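PDB 5X3I: 1,3-alpha-isomaltosidase from Kribbella flavida DSM 17836, which hydrolyses the alpha-1,3-glucosidic linkages of the cyclic tetrasaccharide cyclobis-(1-6)-alpha-nigerosyl to yield isomaltose. Local coordinates for residues A[701-706]-A[729-734]; A[695-700]-A[714-719]; A[140-145]-A[163-168]; A[239-244]-A[256-261]; A[462-467]-A[511-516]. The protein carries 1 engineered substitution. All blocks are in the same frame, centred on the assembly; numbering follows the deposited sequence.

Contact 1 (A[701-706]-A[729-734]). With SO4 (sulfate ion), chain K; SO4 (sulfate ion), chain J.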
# COMPACT_ATOMS: atom_id res chain seq x y z
N GLY A 701 -8.10 33.81 -8.55
CA GLY A 701 -8.47 33.52 -9.93
C GLY A 701 -9.96 33.51 -10.15
O GLY A 701 -10.73 33.74 -9.22
N GLU A 702 -10.38 33.27 -11.40
CA GLU A 702 -11.79 33.34 -11.76
C GLU A 702 -12.39 31.96 -12.00
O GLU A 702 -11.78 31.12 -12.65
CB GLU A 702 -11.98 34.21 -13.00
CG GLU A 702 -11.48 35.63 -12.84
CD GLU A 702 -12.28 36.62 -13.66
OE1 GLU A 702 -13.51 36.70 -13.44
OE2 GLU A 702 -11.69 37.31 -14.52
N TRP A 703 -13.60 31.75 -11.50
CA TRP A 703 -14.18 30.42 -11.48
C TRP A 703 -15.57 30.34 -12.07
O TRP A 703 -16.34 31.30 -12.05
CB TRP A 703 -14.21 29.90 -10.04
CG TRP A 703 -12.85 29.80 -9.44
CD1 TRP A 703 -12.21 30.74 -8.69
CD2 TRP A 703 -11.95 28.70 -9.55
NE1 TRP A 703 -10.97 30.29 -8.32
CE2 TRP A 703 -10.78 29.04 -8.84
CE3 TRP A 703 -12.00 27.45 -10.19
CZ2 TRP A 703 -9.69 28.19 -8.75
CZ3 TRP A 703 -10.92 26.61 -10.10
CH2 TRP A 703 -9.78 26.98 -9.38
N ILE A 704 -15.89 29.15 -12.58
CA ILE A 704 -17.21 28.86 -13.11
C ILE A 704 -17.75 27.58 -12.49
O ILE A 704 -17.04 26.57 -12.43
CB ILE A 704 -17.16 28.74 -14.64
CG1 ILE A 704 -17.20 30.14 -15.25
CG2 ILE A 704 -18.32 27.89 -15.15
CD1 ILE A 704 -16.84 30.18 -16.69
N ASP A 705 -18.98 27.64 -12.00
CA ASP A 705 -19.66 26.45 -11.50
C ASP A 705 -20.01 25.58 -12.71
O ASP A 705 -20.76 26.00 -13.58
CB ASP A 705 -20.92 26.86 -10.72
CG ASP A 705 -21.65 25.69 -10.10
OD1 ASP A 705 -21.48 24.53 -10.54
OD2 ASP A 705 -22.42 25.93 -9.15
N VAL A 706 -19.53 24.34 -12.73
CA VAL A 706 -19.62 23.54 -13.95
C VAL A 706 -21.03 23.03 -14.20
O VAL A 706 -21.36 22.67 -15.31
CB VAL A 706 -18.67 22.32 -13.94
CG1 VAL A 706 -17.23 22.76 -13.74
CG2 VAL A 706 -19.09 21.33 -12.88
N TYR A 729 -15.58 23.16 -9.90
CA TYR A 729 -15.44 24.48 -10.46
C TYR A 729 -14.32 24.49 -11.48
O TYR A 729 -13.30 23.84 -11.28
CB TYR A 729 -15.20 25.52 -9.36
CG TYR A 729 -16.34 25.59 -8.37
CD1 TYR A 729 -17.40 26.46 -8.57
CD2 TYR A 729 -16.37 24.76 -7.26
CE1 TYR A 729 -18.45 26.51 -7.70
CE2 TYR A 729 -17.42 24.81 -6.37
CZ TYR A 729 -18.46 25.69 -6.60
OH TYR A 729 -19.51 25.74 -5.72
N CYS A 730 -14.52 25.21 -12.56
CA CYS A 730 -13.54 25.26 -13.63
C CYS A 730 -12.95 26.66 -13.74
O CYS A 730 -13.64 27.65 -13.55
CB CYS A 730 -14.18 24.86 -14.97
SG CYS A 730 -13.07 24.85 -16.36
N ARG A 731 -11.65 26.72 -14.02
CA ARG A 731 -11.00 28.00 -14.27
C ARG A 731 -11.67 28.64 -15.48
O ARG A 731 -11.80 28.01 -16.53
CB ARG A 731 -9.50 27.82 -14.51
CG ARG A 731 -8.74 27.38 -13.27
CD ARG A 731 -7.26 27.15 -13.55
NE ARG A 731 -6.56 28.37 -13.92
CZ ARG A 731 -6.02 28.60 -15.11
NH1 ARG A 731 -6.08 27.69 -16.07
NH2 ARG A 731 -5.40 29.75 -15.35
N ALA A 732 -12.11 29.88 -15.31
CA ALA A 732 -12.95 30.56 -16.29
C ALA A 732 -12.32 30.58 -17.67
O ALA A 732 -13.00 30.39 -18.66
CB ALA A 732 -13.24 31.98 -15.83
N SER A 733 -11.01 30.79 -17.73
CA SER A 733 -10.34 30.91 -19.01
C SER A 733 -10.39 29.62 -19.83
O SER A 733 -10.33 29.67 -21.05
CB SER A 733 -8.89 31.33 -18.80
OG SER A 733 -8.24 30.47 -17.89
N ARG A 734 -10.42 28.47 -19.17
CA ARG A 734 -10.52 27.20 -19.88
C ARG A 734 -11.92 26.58 -19.93
O ARG A 734 -12.08 25.46 -20.42
CB ARG A 734 -9.52 26.20 -19.28
CG ARG A 734 -8.13 26.79 -19.13
CD ARG A 734 -7.56 27.32 -20.43
NE ARG A 734 -7.00 26.26 -21.26
CZ ARG A 734 -6.19 26.46 -22.29
NH1 ARG A 734 -5.83 27.70 -22.62
NH2 ARG A 734 -5.74 25.43 -23.00
S SO4 K . -8.62 32.34 -14.90
O1 SO4 K . -9.47 33.21 -15.70
O2 SO4 K . -8.59 31.03 -15.53
O3 SO4 K . -7.27 32.88 -14.81
O4 SO4 K . -9.17 32.23 -13.55
S SO4 J . -4.70 30.07 -19.14
O1 SO4 J . -5.51 30.88 -20.05
O2 SO4 J . -3.39 29.84 -19.72
O3 SO4 J . -4.55 30.78 -17.87
O4 SO4 J . -5.37 28.79 -18.91
O HOH W 1 -21.59 27.20 -6.79
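An antiparallel strand pair centres on Ile-704 and Cys-730: Ile-704 N donates to Cys-730 O at 2.9 Å, and Cys-730 N answers to Ile-704 O over 2.9 Å, the straighter of the two (167° at the hydrogen). Farther along, Ala-732 N meets Glu-702 O at 3.0 Å from well above the carbonyl plane. Beside this ladder, Trp-703 CE3 rests 3.8 Å from Tyr-729 CB, while Arg-731 runs its CG past the six-membered part of the indole with the guanidinium plane 85° from the ring. The pair belongs to the antiparallel sheet of the family 31 C-terminal domain, where Trp-735 of helix 735-742 covers the face bearing Ile-704 and Cys-730, and Tyr-729 packs against strands 693-698 and 715-720. A water in the plane of the Tyr-729 ring lies 2.8 Å from Tyr-729 OH and donates to Asp-705 OD2; that carboxylate also faces Arg-719 in a salt bridge modelled doubtfully short. Arg-731 grips the sulfate of chain J with two bonds, NH2 to O3 at 2.9 Å and NH1 to O4 at 3.1 Å, and NH1 has a second partner in Glu-680. O2 of the chain K sulfate sits over one guanidinium face.

Contact 2 (A[695-700]-A[714-719])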
# COMPACT_ATOMS: atom_id res chain seq x y z
N THR A 695 -19.93 23.80 1.24
CA THR A 695 -19.17 25.02 1.05
C THR A 695 -17.76 24.72 0.57
O THR A 695 -17.06 23.89 1.13
CB THR A 695 -19.11 25.84 2.34
OG1 THR A 695 -20.44 26.19 2.72
CG2 THR A 695 -18.30 27.10 2.13
N THR A 696 -17.37 25.43 -0.48
CA THR A 696 -16.09 25.24 -1.13
C THR A 696 -15.27 26.51 -1.05
O THR A 696 -15.80 27.60 -1.20
CB THR A 696 -16.28 24.84 -2.62
OG1 THR A 696 -17.07 23.65 -2.70
CG2 THR A 696 -14.95 24.61 -3.29
N TYR A 697 -13.97 26.39 -0.81
CA TYR A 697 -13.11 27.56 -0.82
C TYR A 697 -12.37 27.64 -2.14
O TYR A 697 -11.52 26.80 -2.44
CB TYR A 697 -12.12 27.56 0.35
CG TYR A 697 -11.10 28.67 0.23
CD1 TYR A 697 -11.43 29.99 0.53
CD2 TYR A 697 -9.80 28.42 -0.19
CE1 TYR A 697 -10.51 31.01 0.41
CE2 TYR A 697 -8.88 29.43 -0.31
CZ TYR A 697 -9.24 30.73 -0.00
OH TYR A 697 -8.31 31.74 -0.12
N LEU A 698 -12.69 28.67 -2.91
CA LEU A 698 -12.02 28.89 -4.18
C LEU A 698 -10.89 29.89 -4.00
O LEU A 698 -11.12 31.02 -3.60
CB LEU A 698 -13.01 29.40 -5.22
CG LEU A 698 -14.20 28.50 -5.54
CD1 LEU A 698 -15.10 29.17 -6.56
CD2 LEU A 698 -13.71 27.17 -6.07
N PRO A 699 -9.66 29.47 -4.32
CA PRO A 699 -8.50 30.36 -4.20
C PRO A 699 -8.53 31.45 -5.27
O PRO A 699 -9.52 31.57 -5.99
CB PRO A 699 -7.32 29.41 -4.42
CG PRO A 699 -7.88 28.32 -5.27
CD PRO A 699 -9.30 28.14 -4.84
N ALA A 700 -7.46 32.22 -5.36
CA ALA A 700 -7.39 33.35 -6.29
C ALA A 700 -7.59 32.90 -7.72
O ALA A 700 -7.27 31.77 -8.07
CB ALA A 700 -6.07 34.07 -6.15
N SER A 714 -14.30 34.16 -6.24
CA SER A 714 -13.35 33.43 -5.42
C SER A 714 -13.68 33.67 -3.95
O SER A 714 -14.41 34.61 -3.63
CB SER A 714 -11.92 33.83 -5.74
OG SER A 714 -11.78 35.23 -5.81
N GLY A 715 -13.17 32.81 -3.07
CA GLY A 715 -13.60 32.81 -1.69
C GLY A 715 -14.55 31.67 -1.39
O GLY A 715 -14.63 30.70 -2.15
N LEU A 716 -15.23 31.73 -0.26
CA LEU A 716 -16.15 30.68 0.14
C LEU A 716 -17.40 30.71 -0.71
O LEU A 716 -18.02 31.76 -0.89
CB LEU A 716 -16.52 30.83 1.61
CG LEU A 716 -15.39 30.67 2.61
CD1 LEU A 716 -15.89 30.92 4.03
CD2 LEU A 716 -14.77 29.29 2.50
N VAL A 717 -17.78 29.55 -1.25
CA VAL A 717 -18.98 29.43 -2.05
C VAL A 717 -19.82 28.28 -1.55
O VAL A 717 -19.32 27.18 -1.36
CB VAL A 717 -18.66 29.17 -3.53
CG1 VAL A 717 -19.92 29.31 -4.37
CG2 VAL A 717 -17.58 30.09 -4.01
N THR A 718 -21.10 28.54 -1.34
CA THR A 718 -22.02 27.49 -0.92
C THR A 718 -23.03 27.20 -2.02
O THR A 718 -23.57 28.12 -2.62
CB THR A 718 -22.75 27.90 0.37
OG1 THR A 718 -21.78 28.08 1.42
CG2 THR A 718 -23.73 26.83 0.79
N ARG A 719 -23.26 25.93 -2.30
CA ARG A 719 -24.27 25.54 -3.27
C ARG A 719 -25.02 24.32 -2.78
O ARG A 719 -24.58 23.66 -1.84
CB ARG A 719 -23.65 25.27 -4.65
CG ARG A 719 -22.57 24.21 -4.67
CD ARG A 719 -22.39 23.65 -6.07
NE ARG A 719 -23.63 23.04 -6.52
CZ ARG A 719 -24.35 23.44 -7.56
NH1 ARG A 719 -25.47 22.81 -7.85
NH2 ARG A 719 -23.95 24.46 -8.30
O HOH W 2 -19.49 24.51 -3.17
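Leu-698 and Val-717 meet on the inward face of a two-stranded antiparallel ribbon, where Leu-698 CD1 lies 3.7 Å from Val-717 CG2. With Val-717 CG1 anti to the backbone N (chi1 -169°), CG2 falls anti to the carbonyl carbon and points at Leu-698. Tyr-729 and Val-712 close over this pair, so the packing continues into the adjoining sheet. Four backbone bonds zip the ribbon, among them Thr-696 N to Val-717 O at 2.8 Å and Gly-715 N to Leu-698 O at 2.8 Å, the latter arriving on a lone pair. Gly-715 has a phi of 103°, at which a side chain would jam against the preceding carbonyl oxygen. The other face is looser and largely solvent-facing. There Leu-716 CD2 reaches the edge of the Tyr-697 ring, 3.8 Å from Tyr-697 CB, and the two side chains cross at about a right angle; the ring meets that of His-671 with nearly parallel planes, and the hydroxyl bonds to Asp-665. Farther along, Thr-695 OG1 and Thr-718 OG1 share a hydrogen bond of 2.7 Å. The chemistry is thus two-sided: aliphatic contacts join the ribbon to the domain interior, whereas two hydroxyls share one hydrogen bond on the more exposed face.

Contact 3 (A[140-145]-A[163-168])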
# COMPACT_ATOMS: atom_id res chain seq x y z
N SER A 140 22.80 -6.55 24.59
CA SER A 140 23.62 -5.41 24.97
C SER A 140 22.81 -4.13 24.97
O SER A 140 22.26 -3.75 23.93
CB SER A 140 24.82 -5.28 24.03
OG SER A 140 25.54 -6.49 23.94
N PRO A 141 22.74 -3.44 26.11
CA PRO A 141 22.00 -2.18 26.24
C PRO A 141 22.57 -1.07 25.38
O PRO A 141 23.77 -1.05 25.13
CB PRO A 141 22.13 -1.84 27.72
CG PRO A 141 23.41 -2.48 28.13
CD PRO A 141 23.48 -3.76 27.34
N ALA A 142 21.73 -0.15 24.93
CA ALA A 142 22.16 0.92 24.04
C ALA A 142 21.92 2.29 24.65
O ALA A 142 21.10 2.45 25.54
CB ALA A 142 21.46 0.82 22.69
N VAL A 143 22.64 3.29 24.16
CA VAL A 143 22.48 4.65 24.63
C VAL A 143 22.52 5.67 23.50
O VAL A 143 23.19 5.47 22.50
CB VAL A 143 23.57 5.04 25.66
CG1 VAL A 143 23.54 4.11 26.87
CG2 VAL A 143 24.94 5.04 25.01
N TRP A 144 21.82 6.77 23.71
CA TRP A 144 21.86 7.90 22.79
C TRP A 144 22.98 8.86 23.15
O TRP A 144 23.08 9.31 24.29
CB TRP A 144 20.52 8.64 22.80
CG TRP A 144 19.40 7.92 22.11
CD1 TRP A 144 18.38 7.25 22.71
CD2 TRP A 144 19.18 7.81 20.70
NE1 TRP A 144 17.53 6.73 21.76
CE2 TRP A 144 18.01 7.06 20.52
CE3 TRP A 144 19.87 8.28 19.57
CZ2 TRP A 144 17.50 6.76 19.25
CZ3 TRP A 144 19.37 7.98 18.32
CH2 TRP A 144 18.19 7.23 18.17
N THR A 145 23.80 9.19 22.17
CA THR A 145 24.94 10.08 22.37
C THR A 145 25.13 10.98 21.17
O THR A 145 24.77 10.61 20.05
CB THR A 145 26.23 9.28 22.60
OG1 THR A 145 27.34 10.18 22.67
CG2 THR A 145 26.47 8.30 21.46
N GLU A 163 22.24 12.84 16.91
CA GLU A 163 22.65 11.85 17.89
C GLU A 163 22.57 10.43 17.35
O GLU A 163 21.89 10.17 16.35
CB GLU A 163 21.82 11.98 19.16
CG GLU A 163 20.33 12.03 18.95
CD GLU A 163 19.57 12.21 20.24
OE1 GLU A 163 20.22 12.15 21.31
OE2 GLU A 163 18.33 12.40 20.20
N TRP A 164 23.26 9.52 18.02
CA TRP A 164 23.41 8.15 17.59
C TRP A 164 23.06 7.18 18.70
O TRP A 164 23.42 7.39 19.85
CB TRP A 164 24.84 7.90 17.12
CG TRP A 164 25.28 8.93 16.15
CD1 TRP A 164 25.96 10.07 16.43
CD2 TRP A 164 25.03 8.93 14.75
NE1 TRP A 164 26.17 10.78 15.27
CE2 TRP A 164 25.61 10.10 14.23
CE3 TRP A 164 24.38 8.05 13.88
CZ2 TRP A 164 25.55 10.42 12.87
CZ3 TRP A 164 24.33 8.37 12.53
CH2 TRP A 164 24.91 9.54 12.04
N LEU A 165 22.34 6.12 18.35
CA LEU A 165 22.01 5.08 19.31
C LEU A 165 23.06 3.99 19.20
O LEU A 165 23.15 3.30 18.18
CB LEU A 165 20.62 4.51 19.05
CG LEU A 165 20.14 3.44 20.04
CD1 LEU A 165 19.93 4.03 21.44
CD2 LEU A 165 18.87 2.77 19.55
N VAL A 166 23.86 3.84 20.25
CA VAL A 166 25.03 2.98 20.20
C VAL A 166 25.03 1.95 21.31
O VAL A 166 24.48 2.17 22.38
CB VAL A 166 26.33 3.80 20.26
CG1 VAL A 166 26.32 4.87 19.19
CG2 VAL A 166 26.50 4.44 21.63
N SER A 167 25.65 0.81 21.04
CA SER A 167 25.89 -0.20 22.05
C SER A 167 27.24 -0.85 21.75
O SER A 167 27.94 -0.42 20.84
CB SER A 167 24.79 -1.26 22.06
OG SER A 167 24.99 -2.21 21.04
N SER A 168 27.58 -1.88 22.51
CA SER A 168 28.82 -2.61 22.27
C SER A 168 28.79 -3.29 20.91
O SER A 168 29.83 -3.65 20.37
CB SER A 168 29.06 -3.65 23.37
OG SER A 168 28.11 -4.70 23.30
O HOH W 3 25.91 -2.38 25.18
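Leu-165 lies beneath the indole of Trp-144 at the apolar centre of this strand pair. Its CB sits 3.6 Å from the centroid of the six-membered ring and only 5° off the ring normal, a CH-pi contact, while CD1 comes up to the five-membered part, 3.6 Å from Trp-144 NE1. The tryptophan achieves this by placing CG anti to its carbonyl carbon (chi1 -73°), which folds the ring back across the neighbouring strand; one face of the indole therefore covers the leucine. An alanine in place of Trp-144 would remove that lid and is likely to leave Leu-165 CB and CD1 without their cover and Arg-175 without its cation-pi partner. Ala-142 CB extends the apolar patch, 3.8 Å from Leu-165 CD1. On the opposite face of the sheet Val-143 CG2 touches Val-166 CG2 at 3.8 Å, and Thr-145 CG2 reaches the same methyl. Between the faces run four backbone bonds, including Val-143 N to Val-166 O at 2.8 Å and Trp-164 N to Thr-145 O at 2.8 Å. At one polar margin Ser-140 OG gives a weak hydrogen bond to Ser-168 OG at 3.2 Å. At the other, Glu-163 stretches past Trp-144, and its OE2 forms salt bridges with Arg-175 and Arg-177. Strand 143-145 is the outermost of an antiparallel sheet in the galactose mutarotase-like domain; strand 159-167 separates it from strand 170-179, and Leu-44 and Leu-46 of a loop pack on Leu-165.

Contact 4 (A[239-244]-A[256-261])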
# COMPACT_ATOMS: atom_id res chain seq x y z
N PHE A 239 12.53 17.28 1.86
CA PHE A 239 13.64 16.40 2.17
C PHE A 239 13.33 14.95 1.82
O PHE A 239 12.19 14.52 1.85
CB PHE A 239 13.99 16.49 3.66
CG PHE A 239 12.93 15.93 4.56
CD1 PHE A 239 12.97 14.61 4.98
CD2 PHE A 239 11.88 16.72 4.98
CE1 PHE A 239 11.98 14.10 5.80
CE2 PHE A 239 10.89 16.22 5.79
CZ PHE A 239 10.94 14.90 6.20
N HIS A 240 14.38 14.20 1.50
CA HIS A 240 14.29 12.77 1.32
C HIS A 240 15.42 12.11 2.09
O HIS A 240 16.58 12.35 1.81
CB HIS A 240 14.36 12.40 -0.16
CG HIS A 240 14.55 10.95 -0.42
ND1 HIS A 240 15.29 10.47 -1.48
CD2 HIS A 240 14.08 9.85 0.21
CE1 HIS A 240 15.28 9.16 -1.48
NE2 HIS A 240 14.54 8.75 -0.46
N VAL A 241 15.08 11.28 3.07
CA VAL A 241 16.10 10.51 3.75
C VAL A 241 16.46 9.35 2.84
O VAL A 241 15.58 8.53 2.53
CB VAL A 241 15.62 9.98 5.09
CG1 VAL A 241 16.76 9.31 5.84
CG2 VAL A 241 14.99 11.10 5.92
N ARG A 242 17.71 9.21 2.42
CA ARG A 242 17.88 8.18 1.43
C ARG A 242 18.22 6.88 2.14
O ARG A 242 19.38 6.53 2.32
CB ARG A 242 19.02 8.55 0.47
CG ARG A 242 18.84 9.89 -0.23
CD ARG A 242 20.11 10.33 -0.94
NE ARG A 242 19.84 11.43 -1.86
CZ ARG A 242 20.77 12.21 -2.41
NH1 ARG A 242 22.05 12.01 -2.12
NH2 ARG A 242 20.42 13.18 -3.24
N THR A 243 17.18 6.09 2.34
CA THR A 243 17.31 4.76 2.89
C THR A 243 16.03 4.01 2.55
O THR A 243 14.98 4.63 2.43
CB THR A 243 17.51 4.79 4.41
OG1 THR A 243 17.69 3.47 4.91
CG2 THR A 243 16.32 5.42 5.09
N SER A 244 16.11 2.69 2.46
CA SER A 244 14.91 1.86 2.51
C SER A 244 14.72 1.23 3.90
O SER A 244 13.80 0.44 4.10
CB SER A 244 14.92 0.81 1.41
OG SER A 244 16.10 0.05 1.39
N LEU A 256 11.16 19.21 13.64
CA LEU A 256 10.78 17.89 13.17
C LEU A 256 11.89 16.90 13.48
O LEU A 256 13.00 17.02 12.97
CB LEU A 256 10.49 17.88 11.67
CG LEU A 256 10.40 16.50 11.01
CD1 LEU A 256 9.21 15.71 11.53
CD2 LEU A 256 10.35 16.61 9.49
N THR A 257 11.60 15.94 14.34
CA THR A 257 12.60 14.95 14.72
C THR A 257 12.55 13.74 13.79
O THR A 257 11.49 13.14 13.61
CB THR A 257 12.41 14.47 16.17
OG1 THR A 257 12.52 15.58 17.07
CG2 THR A 257 13.45 13.42 16.51
N VAL A 258 13.69 13.38 13.22
CA VAL A 258 13.80 12.24 12.31
C VAL A 258 14.73 11.17 12.85
O VAL A 258 15.90 11.44 13.11
CB VAL A 258 14.30 12.68 10.91
CG1 VAL A 258 14.39 11.49 9.97
CG2 VAL A 258 13.40 13.75 10.32
N GLU A 259 14.22 9.96 13.00
CA GLU A 259 15.00 8.82 13.48
C GLU A 259 15.15 7.80 12.36
O GLU A 259 14.18 7.49 11.65
CB GLU A 259 14.34 8.19 14.71
CG GLU A 259 15.22 7.24 15.50
CD GLU A 259 14.61 6.86 16.85
OE1 GLU A 259 13.96 7.71 17.48
OE2 GLU A 259 14.78 5.70 17.27
N VAL A 260 16.36 7.27 12.21
CA VAL A 260 16.74 6.44 11.09
C VAL A 260 17.45 5.14 11.49
O VAL A 260 18.51 5.18 12.10
CB VAL A 260 17.67 7.21 10.14
CG1 VAL A 260 18.09 6.33 8.99
CG2 VAL A 260 17.01 8.48 9.66
N ALA A 261 16.87 4.00 11.13
CA ALA A 261 17.55 2.72 11.32
C ALA A 261 18.76 2.64 10.41
O ALA A 261 18.71 3.09 9.26
CB ALA A 261 16.61 1.57 11.04
O HOH W 4 19.73 3.49 6.73
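Thr-243 OG1 holds a water at 2.7 Å, and that water donates to Ala-261 O at 2.8 Å, bridging two chain segments whose own polar atoms stand 4.5 Å apart at their nearest, Thr-243 OG1 to Ala-261 O. The same hydroxyl also bonds to Arg-245 N, so it has a partner within its own loop as well as the link across. Away from this bridge the contact is made entirely by hydrocarbon. The axes of strands 239-241 and 256-261 approach no closer than 10.4 Å, at 26° to one another, which excludes backbone pairing and identifies two sheets packed face to face: the beta-sandwich of the galactose mutarotase-like domain. Every second residue points inward. Val-241 spreads its two methyls over two partners, CG1 lying 3.9 Å from Val-260 CG2 and CG2 4.1 Å from Val-258 CG1. All three valines share the rotamer with CG1 anti to the backbone N, and their methyls meet across the gap between the sheets, the side chains sliding past each other in opposite directions. At the far end Leu-256 CD2 approaches Phe-239 CZ at 3.8 Å and touches CE2 as well; Phe-239 CG lies between the backbone N and the carbonyl carbon (chi1 67°), which carries the ring toward Leu-256. Ile-272, Leu-270, Tyr-249 and Leu-178 surround this layer. The alternate residues face outward: His-240 meets Phe-284 edge-to-face, and Glu-259 pairs with Arg-173 and Arg-175. Dispersion and the exclusion of water from the facing methyls and the Phe-239/Leu-256 pair therefore probably supply most of the contact, and the polar coupling described here runs through one water at the margin.

Contact 5 (A[462-467]-A[511-516])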
# COMPACT_ATOMS: atom_id res chain seq x y z
N HIS A 462 -0.62 -15.02 -25.33
CA HIS A 462 -1.72 -15.77 -25.93
C HIS A 462 -3.06 -15.14 -25.58
O HIS A 462 -3.82 -14.79 -26.47
CB HIS A 462 -1.69 -17.24 -25.52
CG HIS A 462 -2.88 -18.01 -26.02
ND1 HIS A 462 -3.06 -18.33 -27.35
CD2 HIS A 462 -3.95 -18.51 -25.36
CE1 HIS A 462 -4.20 -19.00 -27.48
NE2 HIS A 462 -4.75 -19.13 -26.29
N PHE A 463 -3.39 -15.07 -24.29
CA PHE A 463 -4.70 -14.56 -23.90
C PHE A 463 -4.86 -13.04 -24.01
O PHE A 463 -5.97 -12.54 -23.87
CB PHE A 463 -5.05 -15.02 -22.47
CG PHE A 463 -5.32 -16.49 -22.38
CD1 PHE A 463 -6.50 -17.02 -22.89
CD2 PHE A 463 -4.39 -17.35 -21.81
CE1 PHE A 463 -6.75 -18.38 -22.83
CE2 PHE A 463 -4.64 -18.70 -21.74
CZ PHE A 463 -5.82 -19.22 -22.25
N ASP A 464 -3.78 -12.31 -24.26
CA ASP A 464 -3.82 -10.86 -24.47
C ASP A 464 -4.37 -10.06 -23.26
O ASP A 464 -5.02 -9.03 -23.41
CB ASP A 464 -4.65 -10.54 -25.72
CG ASP A 464 -4.39 -9.13 -26.26
OD1 ASP A 464 -3.27 -8.61 -26.13
OD2 ASP A 464 -5.34 -8.55 -26.79
N VAL A 465 -4.09 -10.57 -22.06
CA VAL A 465 -4.43 -9.86 -20.82
C VAL A 465 -3.77 -8.47 -20.79
O VAL A 465 -2.65 -8.30 -21.25
CB VAL A 465 -4.02 -10.72 -19.60
CG1 VAL A 465 -3.96 -9.91 -18.30
CG2 VAL A 465 -4.99 -11.90 -19.47
N ASP A 466 -4.50 -7.47 -20.32
CA ASP A 466 -4.04 -6.09 -20.38
C ASP A 466 -3.30 -5.55 -19.15
O ASP A 466 -2.78 -4.45 -19.19
CB ASP A 466 -5.22 -5.21 -20.69
CG ASP A 466 -5.98 -5.69 -21.90
OD1 ASP A 466 -7.05 -6.26 -21.73
OD2 ASP A 466 -5.44 -5.57 -23.00
N GLY A 467 -3.29 -6.30 -18.07
CA GLY A 467 -2.65 -5.81 -16.85
C GLY A 467 -2.74 -6.81 -15.72
O GLY A 467 -3.38 -7.84 -15.86
N ALA A 511 6.02 -7.90 -23.76
CA ALA A 511 4.96 -8.37 -24.65
C ALA A 511 4.43 -7.23 -25.51
O ALA A 511 3.43 -7.38 -26.18
CB ALA A 511 3.85 -9.00 -23.86
N GLY A 512 5.06 -6.06 -25.43
CA GLY A 512 4.67 -4.95 -26.28
C GLY A 512 3.48 -4.16 -25.76
O GLY A 512 2.89 -3.38 -26.49
N LYS A 513 3.17 -4.34 -24.48
CA LYS A 513 2.02 -3.68 -23.87
C LYS A 513 2.45 -2.71 -22.78
O LYS A 513 3.52 -2.84 -22.22
CB LYS A 513 1.05 -4.71 -23.29
CG LYS A 513 0.49 -5.67 -24.32
CD LYS A 513 -0.61 -6.51 -23.74
CE LYS A 513 -1.97 -5.94 -24.08
NZ LYS A 513 -3.03 -6.94 -23.87
N ALA A 514 1.59 -1.74 -22.48
CA ALA A 514 1.87 -0.76 -21.44
C ALA A 514 1.95 -1.42 -20.05
O ALA A 514 1.23 -2.37 -19.78
CB ALA A 514 0.83 0.32 -21.44
N PRO A 515 2.83 -0.89 -19.18
CA PRO A 515 3.11 -1.52 -17.89
C PRO A 515 2.00 -1.26 -16.90
O PRO A 515 2.23 -0.60 -15.88
CB PRO A 515 4.42 -0.85 -17.44
CG PRO A 515 4.32 0.54 -18.03
CD PRO A 515 3.62 0.34 -19.37
N VAL A 516 0.80 -1.78 -17.16
CA VAL A 516 -0.28 -1.46 -16.27
C VAL A 516 -0.32 -2.54 -15.21
O VAL A 516 -0.92 -3.57 -15.39
CB VAL A 516 -1.65 -1.41 -17.04
CG1 VAL A 516 -2.80 -1.14 -16.08
CG2 VAL A 516 -1.62 -0.36 -18.15
O HOH W 5 -1.22 -3.01 -20.94
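Lys-513 sets CG anti to its carbonyl carbon (chi1 -60°) and bends at chi3 (98°), while Asp-464 swings CG anti to its backbone N (chi1 -162°); these torsions bring ammonium and carboxylate together. The result is a salt-bridge network between two helix-to-strand loops of the TIM barrel, those leading into the adjacent parallel strands 467-470 and 517-519. Lys-513 NZ donates to Asp-464 OD1 at 2.8 Å, Asp-466 OD2 at 2.9 Å and Val-465 O at 3.0 Å, three acceptors for its three N-H groups. Each is met from above its own carboxylate or carbonyl plane. The other oxygen of Asp-466, OD1, is held by His-383 and Val-389 N, which fixes the rotation of that carboxylate. With a methionine at Lys-513, the two aspartates would probably be left facing each other without their shared counter-charge, and Val-465 O would lose its donor. Behind the lysine, Gly-512 ends helix 496-510 in a Schellman motif. Farther in, a water donates to both Asp-466 O and Ala-514 O, at 2.8 Å each. Where the strands begin, Gly-467 CA lies 3.2 Å from Val-516 O, and a CB on Gly-467 would clash with that oxygen.

How the contacts relate
From the N terminus, contact 3 closes the first loop, 140-168, at the outer end of a sheet in the galactose mutarotase-like domain. Contact 4 follows in series and packs that sheet, through 256-261, on the second sheet of the sandwich; the two contacts meet where Trp-144 CZ2 lies 3.5 Å from Glu-259 OE2. Contact 5 comes next; it closes a loop with 43 residues between its segments, which includes most of strand 467-470 and helix 496-510, and ties together the loops that lead into TIM-barrel strands 467-470 and 517-519. Contacts 2 and 1 close last and cross, since their segments alternate along the chain; Trp-703 CB and Leu-698 CD1, 3.7 Å apart, join ribbon to sheet in the C-terminal domain.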